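Local structure of dehydrogenase (Thermotoga maritima, 3EZY) at the interface of chains A and B. The protein catalyses the NAD(+)-dependent oxidation of myo-inositol to scyllo-inosose, probably as a step in myo-inositol degradation. Coordinates in Å, arbitrary orientation; residue numbers count along the deposited sequence, not the author numbering. Chains: chain A/B, Dehydrogenase.

The interface of chains A and B. Residues chain A 149-151, 226-228; chain B 147, 149, 226.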
# COMPACT_ATOMS: atom_id res chain seq x y z
N ARG A 149 -17.75 -9.19 4.68
CA ARG A 149 -17.91 -7.77 4.95
C ARG A 149 -18.07 -6.98 3.65
O ARG A 149 -17.24 -7.10 2.74
CB ARG A 149 -16.69 -7.26 5.66
CG ARG A 149 -16.74 -5.78 5.91
CD ARG A 149 -15.83 -4.95 5.01
NE ARG A 149 -15.90 -3.52 5.38
CZ ARG A 149 -15.02 -2.90 6.18
NH1 ARG A 149 -13.98 -3.58 6.71
NH2 ARG A 149 -15.18 -1.59 6.47
N ILE A 150 -19.11 -6.14 3.60
CA ILE A 150 -19.31 -5.24 2.48
C ILE A 150 -19.55 -3.84 2.99
O ILE A 150 -20.38 -3.60 3.87
CB ILE A 150 -20.51 -5.68 1.59
CG1 ILE A 150 -20.29 -7.09 1.02
CG2 ILE A 150 -20.84 -4.60 0.51
CD1 ILE A 150 -21.49 -7.65 0.25
N THR A 151 -18.82 -2.90 2.43
CA THR A 151 -19.08 -1.49 2.71
C THR A 151 -19.45 -0.90 1.39
O THR A 151 -18.73 -1.10 0.42
CB THR A 151 -17.80 -0.82 3.22
OG1 THR A 151 -17.47 -1.39 4.49
CG2 THR A 151 -17.95 0.72 3.33
N VAL A 226 -21.82 -8.79 7.22
CA VAL A 226 -22.22 -7.47 7.69
C VAL A 226 -22.08 -6.51 6.53
O VAL A 226 -21.01 -6.40 5.89
CB VAL A 226 -21.30 -6.90 8.82
CG1 VAL A 226 -21.84 -5.50 9.24
CG2 VAL A 226 -21.22 -7.82 10.04
N ILE A 227 -23.16 -5.86 6.19
CA ILE A 227 -23.10 -4.86 5.14
C ILE A 227 -23.25 -3.55 5.87
O ILE A 227 -24.10 -3.50 6.77
CB ILE A 227 -24.30 -4.98 4.21
CG1 ILE A 227 -24.28 -6.29 3.47
CG2 ILE A 227 -24.34 -3.75 3.24
CD1 ILE A 227 -25.60 -6.64 2.71
N ASP A 228 -22.48 -2.51 5.51
CA ASP A 228 -22.81 -1.15 5.96
C ASP A 228 -22.92 -0.17 4.79
O ASP A 228 -22.13 -0.28 3.82
CB ASP A 228 -21.86 -0.65 7.08
CG ASP A 228 -20.48 -0.30 6.57
OD1 ASP A 228 -20.19 0.91 6.41
OD2 ASP A 228 -19.71 -1.26 6.33
N VAL B 147 -20.02 5.64 11.45
CA VAL B 147 -19.92 4.18 11.50
C VAL B 147 -18.55 3.74 11.96
O VAL B 147 -17.53 4.14 11.39
CB VAL B 147 -20.16 3.52 10.11
CG1 VAL B 147 -20.22 1.96 10.24
CG2 VAL B 147 -21.44 4.04 9.52
N ARG B 149 -16.13 0.38 12.57
CA ARG B 149 -15.85 -1.02 12.21
C ARG B 149 -14.66 -1.53 13.05
O ARG B 149 -13.58 -0.92 13.05
CB ARG B 149 -15.46 -1.08 10.73
CG ARG B 149 -15.92 -2.29 9.93
CD ARG B 149 -17.49 -2.40 9.98
NE ARG B 149 -18.19 -2.68 8.70
CZ ARG B 149 -18.57 -3.90 8.33
NH1 ARG B 149 -18.23 -4.95 9.10
NH2 ARG B 149 -19.25 -4.05 7.17
N VAL B 226 -20.03 -1.99 14.11
CA VAL B 226 -20.03 -3.43 13.92
C VAL B 226 -18.69 -4.00 14.32
O VAL B 226 -17.65 -3.58 13.80
CB VAL B 226 -20.24 -3.80 12.45
CG1 VAL B 226 -20.45 -5.33 12.32
CG2 VAL B 226 -21.47 -3.06 11.92
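B:Arg149 reaches across a sheet-to-sheet, two-fold interface of the Gfo/Idh/MocA C-terminal domain to meet A:Asp228, and the patch illustrates how a symmetric surface can use one residue in two roles: the two copies of the arginine differ in conformation, B:Arg149 binding across the interface and A:Arg149 turning back to its own chain. Both chains contribute strands 145-153 and 224-230; whether this pairing is the biological one the structure alone does not show.

The charged contact is side-on: NE and NH2 of B:Arg149 both hydrogen-bond to the carboxylate oxygen OD2 of A:Asp228, with NH2, the salt-bridge partner, at 3.0 Å. That oxygen lies in the guanidinium plane, yet the carboxylate is turned 79° against it, so NH2 comes from the anti side while NE comes from above the carboxylate plane. NH2 of B:Arg149 also donates to the carbonyl O of A:Val226, 3.2 Å away, approaching from above the carbonyl plane. Bends at chi2 (58°) and chi3 turn the B:Arg149 chain so that this edge faces chain A. Replacing B:Arg149 by an alanine would probably leave the A:Asp228 carboxylate without its cross-chain positive mate and the A:Val226 carbonyl without this donor, and open a gap against A:Arg149.

Within chain A, A:Thr151 is the second shell. OG1 of A:Thr151 donates to A:Asp228 OD2 on its syn side at 2.9 Å and accepts from NE and NH2 of A:Arg149, which likely steadies both side chains.

Packing completes the patch. Each guanidinium has the other's NE over one face, offset toward the rim, the planes 32° apart. Beside them the valines meet tip to tip, CG1 of A:Val226 tightly packed at 3.4 Å from CG1 of B:Val226.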